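Single-stranded DNA-binding protein (Enterobacter phage Enc34, PDB 5ODK) probably binds single-stranded DNA through an OB fold, in keeping with a part in phage DNA replication. Local coordinates at residues S20-V25 and S146-P151; P33-P38 and E137-G142; T52-K57 and K102-G107; S88-K93 and K160-N165. One frame throughout, in Å; residues are numbered along the deposited sequence.

All four contacts reach the curled mixed sheet of the OB fold. Along the chain contact 1 (20-25 with 146-151) closes a long loop in which contact 2 (33-38 with 137-142) and, inside that, contact 3 (52-57 with 102-107) are nested; contact 4 (88-93 with 160-165) crosses all three. Centres lie about 14 to 21 Å apart, contacts 1 and 4 being closest. Contact 1 touches contact 3 through Leu53 and Met55, which pack on Val25, and contact 4 through Ile149 against Phe91 and Asn165. Strand 144-156, between strands 23-26 and 159-173, thus ties early, middle and late parts of the chain into one sheet.

Contact 1: S20-V25 and S146-P151; sequences SGHIKV and SSVIRP. With PO4 (phosphate ion), chain D.
His22, just ahead of strand 23-26, meets Arg150 of strand 144-156 at one end of the antiparallel pairing. His22 CG lies beside its own backbone N (chi1 -65°), and Arg150 CD sits over the centre of one ring face, 4.0 Å from the centroid, in a CH-pi contact. Within segment 20-25, Ser20 OG and His22 ND1 share a 2.7 Å hydrogen bond that restrains the rotation of the imidazole. Arg150 CG is anti to its backbone N, and a bend at chi3 (71°) turns NE off the line of the chain; from there NH1 donates to Ser20 O at 2.8 Å, a bent bond whose acceptor is tilted from the guanidinium plane. NH2 donates to phosphate O1, also at 2.8 Å, at the edge and in the plane of the group. The backbone at Gly21 would jam a CB against the preceding carbonyl.

Further on, Ile23 pairs with Ile149 and Val25 with Ser147 as hydrogen-bonded pairs, all four bonds 2.9 Å long. On the face of Ile23 and Val25, Ile23 CB approaches Ile149 CG1 and Ile23 CD1 meets Pro151 CD at 4.1 Å, against helix 61-76. On the other face, Lys24 CB touches Val148 CG2 and the extended lysine chain carries CE to Ser146 CB, 3.9 Å away.

The pair of strands thus joins an apolar side facing helix 61-76 to an arginine with two oxygen acceptors. The phosphate probably comes from the crystallisation liquor; its binding is consistent with this guanidinium being able to donate to an anionic oxygen.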
loop_
_atom_site.group_PDB
_atom_site.type_symbol
_atom_site.label_atom_id
_atom_site.label_comp_id
_atom_site.label_asym_id
_atom_site.label_seq_id
_atom_site.Cartn_x
_atom_site.Cartn_y
_atom_site.Cartn_z
ATOM N N SER A 20 -6.221 -0.119 -15.361
ATOM C CA SER A 20 -7.294 0.289 -14.497
ATOM C C SER A 20 -6.857 1.243 -13.365
ATOM O O SER A 20 -7.671 1.646 -12.530
ATOM C CB SER A 20 -7.875 -0.989 -13.888
ATOM O OG SER A 20 -6.819 -1.745 -13.298
ATOM N N GLY A 21 -5.577 1.596 -13.316
ATOM C CA GLY A 21 -5.042 2.507 -12.309
ATOM C C GLY A 21 -4.508 1.854 -11.062
ATOM O O GLY A 21 -3.927 2.510 -10.208
ATOM N N HIS A 22 -4.718 0.532 -10.922
ATOM C CA HIS A 22 -4.076 -0.200 -9.856
ATOM C C HIS A 22 -2.570 -0.093 -9.936
ATOM O O HIS A 22 -2.028 0.074 -11.047
ATOM C CB HIS A 22 -4.476 -1.684 -9.905
ATOM C CG HIS A 22 -5.923 -1.929 -9.652
ATOM N ND1 HIS A 22 -6.872 -1.792 -10.626
ATOM C CD2 HIS A 22 -6.577 -2.339 -8.531
ATOM C CE1 HIS A 22 -8.055 -2.124 -10.131
ATOM N NE2 HIS A 22 -7.905 -2.424 -8.846
ATOM N N ILE A 23 -1.935 -0.162 -8.781
ATOM C CA ILE A 23 -0.496 -0.068 -8.663
ATOM C C ILE A 23 -0.026 -1.239 -7.811
ATOM O O ILE A 23 -0.458 -1.380 -6.654
ATOM C CB ILE A 23 -0.073 1.262 -7.991
ATOM C CG1 ILE A 23 -0.693 2.452 -8.724
ATOM C CG2 ILE A 23 1.450 1.365 -7.932
ATOM C CD1 ILE A 23 -0.560 3.749 -7.961
ATOM N N LYS A 24 0.901 -2.034 -8.335
ATOM C CA LYS A 24 1.601 -3.047 -7.535
ATOM C C LYS A 24 2.918 -2.458 -7.053
ATOM O O LYS A 24 3.687 -1.958 -7.878
ATOM C CB LYS A 24 1.866 -4.334 -8.325
ATOM C CG LYS A 24 2.539 -5.434 -7.514
ATOM C CD LYS A 24 2.721 -6.691 -8.352
ATOM C CE LYS A 24 3.402 -7.804 -7.605
ATOM N NZ LYS A 24 3.468 -9.013 -8.488
ATOM N N VAL A 25 3.142 -2.471 -5.746
ATOM C CA VAL A 25 4.425 -2.163 -5.135
ATOM C C VAL A 25 5.008 -3.467 -4.656
ATOM O O VAL A 25 4.385 -4.190 -3.866
ATOM C CB VAL A 25 4.366 -1.102 -4.039
ATOM C CG1 VAL A 25 3.989 0.243 -4.644
ATOM C CG2 VAL A 25 3.514 -1.481 -2.859
ATOM N N SER A 146 4.490 -8.004 -1.353
ATOM C CA SER A 146 4.126 -7.187 -2.492
ATOM C C SER A 146 2.656 -6.903 -2.383
ATOM O O SER A 146 1.896 -7.727 -1.884
ATOM C CB SER A 146 4.462 -7.874 -3.810
ATOM O OG SER A 146 5.843 -8.080 -3.875
ATOM N N SER A 147 2.210 -5.738 -2.799
ATOM C CA SER A 147 0.825 -5.342 -2.560
ATOM C C SER A 147 0.266 -4.577 -3.729
ATOM O O SER A 147 0.992 -3.758 -4.340
ATOM C CB SER A 147 0.758 -4.508 -1.284
ATOM O OG SER A 147 -0.532 -4.019 -0.980
ATOM N N VAL A 148 -1.000 -4.785 -4.028
ATOM C CA VAL A 148 -1.737 -3.986 -5.001
ATOM C C VAL A 148 -2.651 -3.023 -4.271
ATOM O O VAL A 148 -3.443 -3.423 -3.396
ATOM C CB VAL A 148 -2.518 -4.844 -6.019
ATOM C CG1 VAL A 148 -3.261 -3.949 -6.990
ATOM C CG2 VAL A 148 -1.586 -5.769 -6.764
ATOM N N ILE A 149 -2.501 -1.752 -4.655
ATOM C CA ILE A 149 -3.251 -0.653 -4.092
ATOM C C ILE A 149 -3.871 0.174 -5.217
ATOM O O ILE A 149 -3.510 0.005 -6.395
ATOM C CB ILE A 149 -2.354 0.247 -3.190
ATOM C CG1 ILE A 149 -1.230 0.916 -4.004
ATOM C CG2 ILE A 149 -1.770 -0.563 -2.038
ATOM C CD1 ILE A 149 -0.454 1.952 -3.234
ATOM N N ARG A 150 -4.790 1.056 -4.876
ATOM C CA ARG A 150 -5.248 2.032 -5.870
ATOM C C ARG A 150 -5.676 3.291 -5.143
ATOM O O ARG A 150 -6.405 3.217 -4.163
ATOM C CB ARG A 150 -6.394 1.515 -6.726
ATOM C CG ARG A 150 -6.552 2.401 -7.963
ATOM C CD ARG A 150 -7.463 1.813 -9.007
ATOM N NE ARG A 150 -8.861 1.842 -8.580
ATOM C CZ ARG A 150 -9.884 1.511 -9.372
ATOM N NH1 ARG A 150 -9.673 1.022 -10.609
ATOM N NH2 ARG A 150 -11.115 1.643 -8.926
ATOM N N PRO A 151 -5.240 4.462 -5.635
ATOM C CA PRO A 151 -5.635 5.704 -4.949
ATOM C C PRO A 151 -7.135 6.002 -5.075
ATOM O O PRO A 151 -7.825 5.532 -5.996
ATOM C CB PRO A 151 -4.874 6.766 -5.737
ATOM C CG PRO A 151 -3.733 6.058 -6.371
ATOM C CD PRO A 151 -4.341 4.738 -6.778
HETATM P P PO4 D . -12.712 4.342 -6.552
HETATM O O1 PO4 D . -11.905 3.140 -6.634
HETATM O O2 PO4 D . -13.661 4.228 -7.751
HETATM O O3 PO4 D . -13.487 4.511 -5.232
HETATM O O4 PO4 D . -11.872 5.615 -6.774
#

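Contact 2: P33-P38 and E137-G142; sequences PHLDKP and EEIYGG
In this OB fold, the end of strand 28-34 packs against the loop by which the chain leaves helix 132-138, with Pro33 and Leu35 on one side and Ile139 to Gly141 on the other. Pro33 gives the largest single share of the touching surface, about a third, and its ring lies against backbone. Its CG is 3.5 Å from Ile139 O and 3.7 Å from Gly141 N, while CD rests 3.8 Å from Gly141 CA; CB completes the approach to the Ile139 carbonyl. No hydrogen bond joins the two segments, so the ring and the peptide groups are held by van der Waals contact.

The second meeting is apolar. Leu35 CD1 touches Ile139 CG2 at 4.0 Å, and the two side chains cross at about a right angle. Ile139 CG2 is anti to its backbone N, with CG1 beside that N (chi1 -62°), which leaves the methyl branch as the part presented to the leucine. Ile139 is the first residue to depart from helical backbone angles after the helix, and here the chain opens out toward strand 144-156.

The pair extends into a larger apolar cluster: Leu35 also packs on Ile135 of helix 132-138 and on Leu166 of strand 159-173, and Ile139 on Val169 of that strand. Gly142, just ahead of strand 144-156, makes a backbone hydrogen bond with Cys30 of its antiparallel neighbour, strand 28-34.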
loop_
_atom_site.group_PDB
_atom_site.type_symbol
_atom_site.label_atom_id
_atom_site.label_comp_id
_atom_site.label_asym_id
_atom_site.label_seq_id
_atom_site.Cartn_x
_atom_site.Cartn_y
_atom_site.Cartn_z
ATOM N N PRO A 33 0.143 -4.745 10.166
ATOM C CA PRO A 33 -0.876 -5.423 9.372
ATOM C C PRO A 33 -2.169 -5.680 10.145
ATOM O O PRO A 33 -2.119 -6.136 11.306
ATOM C CB PRO A 33 -0.232 -6.753 9.008
ATOM C CG PRO A 33 0.736 -6.999 10.135
ATOM C CD PRO A 33 1.274 -5.618 10.447
ATOM N N HIS A 34 -3.281 -5.371 9.492
ATOM C CA HIS A 34 -4.640 -5.720 9.942
ATOM C C HIS A 34 -5.368 -6.289 8.766
ATOM O O HIS A 34 -6.170 -5.652 8.118
ATOM C CB HIS A 34 -5.347 -4.535 10.553
ATOM C CG HIS A 34 -4.729 -4.075 11.822
ATOM N ND1 HIS A 34 -4.847 -4.782 13.004
ATOM C CD2 HIS A 34 -3.929 -3.029 12.086
ATOM C CE1 HIS A 34 -4.179 -4.161 13.959
ATOM N NE2 HIS A 34 -3.619 -3.083 13.429
ATOM N N LEU A 35 -5.017 -7.540 8.489
ATOM C CA LEU A 35 -5.518 -8.297 7.342
ATOM C C LEU A 35 -6.456 -9.427 7.745
ATOM O O LEU A 35 -7.152 -9.992 6.903
ATOM C CB LEU A 35 -4.373 -8.880 6.545
ATOM C CG LEU A 35 -3.317 -7.897 6.065
ATOM C CD1 LEU A 35 -2.218 -8.632 5.321
ATOM C CD2 LEU A 35 -3.890 -6.781 5.201
ATOM N N ASP A 36 -6.414 -9.759 9.026
ATOM C CA ASP A 36 -7.136 -10.891 9.568
ATOM C C ASP A 36 -8.584 -10.580 9.828
ATOM O O ASP A 36 -9.481 -11.407 9.521
ATOM C CB ASP A 36 -6.410 -11.423 10.822
ATOM C CG ASP A 36 -6.159 -10.411 11.910
ATOM O OD1 ASP A 36 -6.107 -9.169 11.649
ATOM O OD2 ASP A 36 -5.934 -10.851 13.067
ATOM N N LYS A 37 -8.792 -9.448 10.477
ATOM C CA LYS A 37 -10.068 -8.980 10.889
ATOM C C LYS A 37 -9.971 -7.458 10.813
ATOM O O LYS A 37 -8.895 -6.848 11.029
ATOM C CB LYS A 37 -10.415 -9.454 12.326
ATOM C CG LYS A 37 -10.614 -10.964 12.441
ATOM C CD LYS A 37 -11.002 -11.442 13.821
ATOM C CE LYS A 37 -11.013 -12.962 13.855
ATOM N NZ LYS A 37 -11.396 -13.412 15.209
ATOM N N PRO A 38 -11.110 -6.819 10.530
ATOM C CA PRO A 38 -11.032 -5.371 10.460
ATOM C C PRO A 38 -10.977 -4.738 11.843
ATOM O O PRO A 38 -11.315 -5.364 12.843
ATOM C CB PRO A 38 -12.281 -4.982 9.670
ATOM C CG PRO A 38 -13.242 -6.106 9.894
ATOM C CD PRO A 38 -12.437 -7.341 10.162
ATOM N N GLU A 137 -0.611 -14.874 11.412
ATOM C CA GLU A 137 0.678 -15.535 11.562
ATOM C C GLU A 137 1.573 -15.385 10.329
ATOM O O GLU A 137 2.804 -15.239 10.453
ATOM C CB GLU A 137 0.494 -17.047 11.751
ATOM C CG GLU A 137 0.052 -17.508 13.095
ATOM C CD GLU A 137 0.114 -19.016 13.255
ATOM O OE1 GLU A 137 0.207 -19.776 12.252
ATOM O OE2 GLU A 137 0.050 -19.431 14.414
ATOM N N GLU A 138 0.962 -15.493 9.147
ATOM C CA GLU A 138 1.713 -15.510 7.882
ATOM C C GLU A 138 2.353 -14.147 7.621
ATOM O O GLU A 138 3.517 -14.055 7.231
ATOM C CB GLU A 138 0.782 -15.848 6.697
ATOM C CG GLU A 138 1.389 -15.879 5.278
ATOM C CD GLU A 138 2.102 -17.165 4.959
ATOM O OE1 GLU A 138 1.856 -18.173 5.672
ATOM O OE2 GLU A 138 2.890 -17.160 3.993
ATOM N N ILE A 139 1.558 -13.101 7.759
ATOM C CA ILE A 139 2.000 -11.735 7.392
ATOM C C ILE A 139 2.058 -10.890 8.672
ATOM O O ILE A 139 1.088 -10.284 9.113
ATOM C CB ILE A 139 1.136 -11.157 6.250
ATOM C CG1 ILE A 139 1.316 -12.040 5.003
ATOM C CG2 ILE A 139 1.535 -9.711 5.964
ATOM C CD1 ILE A 139 0.388 -11.718 3.873
ATOM N N TYR A 140 3.237 -10.858 9.264
ATOM C CA TYR A 140 3.485 -10.149 10.501
ATOM C C TYR A 140 4.260 -8.874 10.179
ATOM O O TYR A 140 5.015 -8.839 9.206
ATOM C CB TYR A 140 4.246 -11.059 11.493
ATOM C CG TYR A 140 5.495 -11.659 10.898
ATOM C CD1 TYR A 140 5.461 -12.854 10.200
ATOM C CD2 TYR A 140 6.705 -10.988 10.960
ATOM C CE1 TYR A 140 6.574 -13.356 9.567
ATOM C CE2 TYR A 140 7.838 -11.487 10.339
ATOM C CZ TYR A 140 7.770 -12.672 9.641
ATOM O OH TYR A 140 8.867 -13.160 9.014
ATOM N N GLY A 141 4.169 -7.883 11.059
ATOM C CA GLY A 141 4.927 -6.655 10.874
ATOM C C GLY A 141 6.403 -6.990 10.873
ATOM O O GLY A 141 6.901 -7.644 11.804
ATOM N N GLY A 142 7.107 -6.549 9.832
ATOM C CA GLY A 142 8.512 -6.851 9.663
ATOM C C GLY A 142 8.816 -7.780 8.506
ATOM O O GLY A 142 9.945 -7.824 8.047
#

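Contact 3: T52-K57 and K102-G107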
loop_
_atom_site.group_PDB
_atom_site.type_symbol
_atom_site.label_atom_id
_atom_site.label_comp_id
_atom_site.label_asym_id
_atom_site.label_seq_id
_atom_site.Cartn_x
_atom_site.Cartn_y
_atom_site.Cartn_z
ATOM N N THR A 52 0.673 -0.846 6.612
ATOM C CA THR A 52 1.666 0.135 6.243
ATOM C C THR A 52 2.748 -0.609 5.454
ATOM O O THR A 52 3.161 -1.714 5.818
ATOM C CB THR A 52 2.223 0.837 7.490
ATOM O OG1 THR A 52 1.178 1.622 8.069
ATOM C CG2 THR A 52 3.405 1.740 7.112
ATOM N N LEU A 53 3.211 0.016 4.380
ATOM C CA LEU A 53 4.249 -0.547 3.508
ATOM C C LEU A 53 5.446 0.368 3.559
ATOM O O LEU A 53 5.317 1.584 3.344
ATOM C CB LEU A 53 3.735 -0.697 2.094
ATOM C CG LEU A 53 2.436 -1.486 1.942
ATOM C CD1 LEU A 53 1.933 -1.394 0.520
ATOM C CD2 LEU A 53 2.562 -2.955 2.342
ATOM N N LEU A 54 6.613 -0.187 3.879
ATOM C CA LEU A 54 7.848 0.541 3.934
ATOM C C LEU A 54 8.614 0.214 2.676
ATOM O O LEU A 54 9.066 -0.926 2.467
ATOM C CB LEU A 54 8.608 0.130 5.176
ATOM C CG LEU A 54 7.868 0.339 6.479
ATOM C CD1 LEU A 54 8.689 -0.200 7.623
ATOM C CD2 LEU A 54 7.494 1.800 6.718
ATOM N N MET A 55 8.731 1.203 1.786
ATOM C CA MET A 55 9.239 0.962 0.454
ATOM C C MET A 55 10.645 1.571 0.336
ATOM O O MET A 55 10.792 2.794 0.346
ATOM C CB MET A 55 8.257 1.562 -0.552
ATOM C CG MET A 55 8.634 1.328 -1.970
ATOM S SD MET A 55 7.267 1.703 -3.084
ATOM C CE MET A 55 7.338 3.477 -3.125
ATOM N N PRO A 56 11.711 0.736 0.232
ATOM C CA PRO A 56 13.080 1.295 0.158
ATOM C C PRO A 56 13.262 2.255 -1.006
ATOM O O PRO A 56 13.010 1.926 -2.167
ATOM C CB PRO A 56 13.947 0.061 0.027
ATOM C CG PRO A 56 13.180 -1.005 0.758
ATOM C CD PRO A 56 11.734 -0.727 0.420
ATOM N N LYS A 57 13.691 3.463 -0.678
ATOM C CA LYS A 57 13.825 4.506 -1.705
ATOM C C LYS A 57 14.792 4.122 -2.813
ATOM O O LYS A 57 14.529 4.406 -3.982
ATOM C CB LYS A 57 14.299 5.809 -1.077
ATOM C CG LYS A 57 13.313 6.460 -0.122
ATOM C CD LYS A 57 13.861 7.757 0.424
ATOM C CE LYS A 57 12.866 8.541 1.266
ATOM N NZ LYS A 57 13.521 9.748 1.827
ATOM N N LYS A 102 10.799 6.539 14.578
ATOM C CA LYS A 102 10.530 5.203 14.065
ATOM C C LYS A 102 11.669 4.769 13.113
ATOM O O LYS A 102 11.577 4.959 11.913
ATOM C CB LYS A 102 9.140 5.156 13.408
ATOM C CG LYS A 102 7.999 5.598 14.320
ATOM C CD LYS A 102 6.592 5.391 13.761
ATOM C CE LYS A 102 6.210 3.926 13.453
ATOM N NZ LYS A 102 6.301 2.988 14.618
ATOM N N PRO A 103 12.752 4.146 13.652
ATOM C CA PRO A 103 13.968 3.796 12.845
ATOM C C PRO A 103 13.805 2.845 11.633
ATOM O O PRO A 103 14.595 2.883 10.687
ATOM C CB PRO A 103 14.907 3.121 13.852
ATOM C CG PRO A 103 14.263 3.166 15.157
ATOM C CD PRO A 103 12.924 3.815 15.080
ATOM N N GLU A 104 12.813 1.987 11.668
ATOM C CA GLU A 104 12.537 1.145 10.523
ATOM C C GLU A 104 12.078 1.938 9.293
ATOM O O GLU A 104 11.992 1.373 8.207
ATOM C CB GLU A 104 11.479 0.106 10.889
ATOM C CG GLU A 104 10.045 0.609 11.036
ATOM C CD GLU A 104 9.663 1.242 12.365
ATOM O OE1 GLU A 104 10.526 1.433 13.265
ATOM O OE2 GLU A 104 8.454 1.573 12.466
ATOM N N CYS A 105 11.747 3.219 9.474
ATOM C CA CYS A 105 11.339 4.103 8.370
ATOM C C CYS A 105 12.510 4.799 7.657
ATOM O O CYS A 105 12.304 5.474 6.648
ATOM C CB CYS A 105 10.316 5.124 8.880
ATOM S SG CYS A 105 8.778 4.403 9.475
ATOM N N GLU A 106 13.728 4.607 8.146
ATOM C CA GLU A 106 14.886 5.279 7.538
ATOM C C GLU A 106 15.079 4.761 6.114
ATOM O O GLU A 106 15.057 3.555 5.840
ATOM C CB GLU A 106 16.166 5.038 8.352
ATOM C CG GLU A 106 17.421 5.682 7.784
ATOM C CD GLU A 106 18.631 5.491 8.667
ATOM O OE1 GLU A 106 18.634 4.567 9.517
ATOM O OE2 GLU A 106 19.590 6.268 8.494
ATOM N N GLY A 107 15.264 5.683 5.186
ATOM C CA GLY A 107 15.444 5.329 3.789
ATOM C C GLY A 107 14.227 4.721 3.134
ATOM O O GLY A 107 14.348 4.071 2.108
#
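Leu54 CG lies anti to its carbonyl carbon, beside the backbone N (chi1 -58°), and the branch beyond it opens toward the 3-10 turn 103-105. CD1 reaches Glu104, 3.7 Å from the carbonyl O and 3.8 Å from CG, while CD2 comes within 4.0 Å of Cys105 SG. The two methyls therefore meet neighbouring residues of the turn, one touching the glutamate and the other the thiol sulfur. Glu104 CG takes the position between the backbone N and the carbonyl carbon (chi1 73°), where it meets Leu54 CD1; a bend at chi2 then carries CD, and with it the carboxylate, aside, and OE2 makes a weak 3.4 Å salt bridge with Lys102 NZ. Phe178 packs on both Leu54 and Glu104.

The turn belongs to the loop leading into strand 108-115, which pairs antiparallel with strand 49-56 in the curled sheet of the OB fold. Just ahead of strand 108-115 and just past the end of strand 49-56, the two segments come together again: Lys57 N donates to Gly107 O at 2.9 Å with an N-H...O angle of 179°, the donor being tilted somewhat from the carbonyl plane. The same oxygen lies 3.4 Å from Lys57 CG, so it is approached by both the amide and the base of the lysine side chain.

From CG the Lys57 chain runs extended, past the Gly107 carbonyl, to an ammonium group that forms salt bridges with Asp94 and Asp96 and a cation-pi contact with Trp109. Asp96 also accepts the Gly107 N-H, so this carboxylate joins the lysine to the glycine backbone.

Contact 4: S88-K93 and K160-N165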
loop_
_atom_site.group_PDB
_atom_site.type_symbol
_atom_site.label_atom_id
_atom_site.label_comp_id
_atom_site.label_asym_id
_atom_site.label_seq_id
_atom_site.Cartn_x
_atom_site.Cartn_y
_atom_site.Cartn_z
ATOM N N SER A 88 0.822 16.472 3.388
ATOM C CA SER A 88 0.536 15.801 4.665
ATOM C C SER A 88 -0.708 14.936 4.665
ATOM O O SER A 88 -0.905 14.172 5.591
ATOM C CB SER A 88 0.402 16.809 5.801
ATOM O OG SER A 88 -0.733 17.628 5.594
ATOM N N MET A 89 -1.532 15.067 3.627
ATOM C CA MET A 89 -2.804 14.389 3.514
ATOM C C MET A 89 -2.801 13.354 2.392
ATOM O O MET A 89 -3.855 12.895 1.971
ATOM C CB MET A 89 -3.899 15.453 3.333
ATOM C CG MET A 89 -3.999 16.387 4.535
ATOM S SD MET A 89 -4.604 15.517 5.995
ATOM C CE MET A 89 -6.360 15.846 5.852
ATOM N N LEU A 90 -1.607 12.930 1.990
ATOM C CA LEU A 90 -1.448 11.836 1.029
ATOM C C LEU A 90 -1.141 10.519 1.748
ATOM O O LEU A 90 -0.566 10.503 2.830
ATOM C CB LEU A 90 -0.294 12.144 0.044
ATOM C CG LEU A 90 -0.390 13.424 -0.748
ATOM C CD1 LEU A 90 0.875 13.608 -1.588
ATOM C CD2 LEU A 90 -1.654 13.473 -1.575
ATOM N N PHE A 91 -1.437 9.426 1.054
ATOM C CA PHE A 91 -1.180 8.089 1.615
ATOM C C PHE A 91 0.297 7.706 1.630
ATOM O O PHE A 91 0.634 6.654 2.173
ATOM C CB PHE A 91 -1.979 7.010 0.859
ATOM C CG PHE A 91 -1.594 6.809 -0.591
ATOM C CD1 PHE A 91 -0.523 6.023 -0.928
ATOM C CD2 PHE A 91 -2.341 7.382 -1.617
ATOM C CE1 PHE A 91 -0.180 5.806 -2.247
ATOM C CE2 PHE A 91 -2.013 7.165 -2.938
ATOM C CZ PHE A 91 -0.940 6.346 -3.254
ATOM N N ILE A 92 1.155 8.497 0.968
ATOM C CA ILE A 92 2.589 8.197 0.893
ATOM C C ILE A 92 3.329 9.348 1.558
ATOM O O ILE A 92 3.053 10.506 1.273
ATOM C CB ILE A 92 3.062 7.930 -0.533
ATOM C CG1 ILE A 92 4.553 7.547 -0.568
ATOM C CG2 ILE A 92 2.754 9.088 -1.486
ATOM C CD1 ILE A 92 5.017 6.943 -1.888
ATOM N N LYS A 93 4.257 9.015 2.442
ATOM C CA LYS A 93 5.018 9.966 3.217
ATOM C C LYS A 93 6.502 9.611 3.203
ATOM O O LYS A 93 6.895 8.499 2.823
ATOM C CB LYS A 93 4.474 10.035 4.672
ATOM C CG LYS A 93 3.086 10.668 4.731
ATOM C CD LYS A 93 2.428 10.834 6.101
ATOM C CE LYS A 93 1.188 11.719 5.964
ATOM N NZ LYS A 93 0.519 11.867 7.266
ATOM N N LYS A 160 -9.291 17.031 3.197
ATOM C CA LYS A 160 -9.123 16.647 1.820
ATOM C C LYS A 160 -7.890 15.758 1.716
ATOM O O LYS A 160 -6.813 16.151 2.146
ATOM C CB LYS A 160 -8.918 17.872 0.948
ATOM C CG LYS A 160 -10.113 18.807 0.887
ATOM C CD LYS A 160 -9.813 20.094 0.091
ATOM C CE LYS A 160 -10.961 21.083 -0.016
ATOM N NZ LYS A 160 -10.462 22.355 -0.629
ATOM N N ARG A 161 -8.068 14.540 1.193
ATOM C CA ARG A 161 -7.013 13.522 1.234
ATOM C C ARG A 161 -6.950 12.775 -0.079
ATOM O O ARG A 161 -7.973 12.647 -0.795
ATOM C CB ARG A 161 -7.247 12.490 2.368
ATOM C CG ARG A 161 -7.200 13.034 3.799
ATOM C CD ARG A 161 -7.443 11.918 4.835
ATOM N NE ARG A 161 -7.096 12.275 6.237
ATOM C CZ ARG A 161 -7.889 12.901 7.121
ATOM N NH1 ARG A 161 -9.128 13.273 6.821
ATOM N NH2 ARG A 161 -7.433 13.167 8.341
ATOM N N ILE A 162 -5.770 12.221 -0.372
ATOM C CA ILE A 162 -5.677 11.139 -1.346
ATOM C C ILE A 162 -5.259 9.904 -0.539
ATOM O O ILE A 162 -4.192 9.862 0.059
ATOM C CB ILE A 162 -4.680 11.382 -2.493
ATOM C CG1 ILE A 162 -4.996 12.714 -3.237
ATOM C CG2 ILE A 162 -4.683 10.210 -3.458
ATOM C CD1 ILE A 162 -6.352 12.764 -3.912
ATOM N N ASN A 163 -6.147 8.922 -0.534
ATOM C CA ASN A 163 -5.999 7.684 0.209
ATOM C C ASN A 163 -5.647 6.572 -0.756
ATOM O O ASN A 163 -5.713 6.732 -1.981
ATOM C CB ASN A 163 -7.326 7.366 0.903
ATOM C CG ASN A 163 -7.724 8.376 1.916
ATOM O OD1 ASN A 163 -6.883 8.905 2.629
ATOM N ND2 ASN A 163 -9.016 8.716 1.916
ATOM N N ALA A 164 -5.317 5.393 -0.210
ATOM C CA ALA A 164 -5.036 4.211 -1.022
ATOM C C ALA A 164 -5.910 3.031 -0.549
ATOM O O ALA A 164 -5.884 2.674 0.640
ATOM C CB ALA A 164 -3.580 3.821 -0.944
ATOM N N ASN A 165 -6.661 2.471 -1.470
ATOM C CA ASN A 165 -7.343 1.199 -1.237
ATOM C C ASN A 165 -6.311 0.088 -1.226
ATOM O O ASN A 165 -5.430 0.028 -2.067
ATOM C CB ASN A 165 -8.365 0.902 -2.335
ATOM C CG ASN A 165 -9.664 1.638 -2.155
ATOM O OD1 ASN A 165 -10.166 1.691 -1.037
ATOM N ND2 ASN A 165 -10.192 2.211 -3.243
HETATM O O HOH W 1 -4.212 10.163 3.177
#
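Backbones of 88-93 and 160-165 meet at a single bridge, Leu90 with Ile162, where Ile162 N donates to Met89 O at 3.1 Å. It joins the chain ahead of strand 92-94 to strand 159-173, within the curled sheet of the OB fold. A water hydrogen-bonds with both Met89 O and Asn163 OD1, while the Asn163 amide nitrogen is held by Gln154.

The Met89 chain bends at chi2 and chi3 and places its methyl over Arg161: CE lies over the centre of one guanidinium face, 3.6 Å from CZ. Leu90 and Ile162 lie side by side, pointing the same way, with Leu90 CD2 3.8 Å from Ile162 CB; helix 61-76 covers them through Ile71 and Lys75.

Phe91 CG sits between its backbone N and carbonyl carbon (chi1 65°), which brings CG to within 3.6 Å of Ala164 CB. Ile162 CG2 touches CE2 of the Phe91 ring at 4.1 Å, and Ile111 of strand 108-115 packs on it as well. Ala164 CB stands over one face of the ring, displaced toward its rim, in a CH-pi contact 3.7 Å from the centroid.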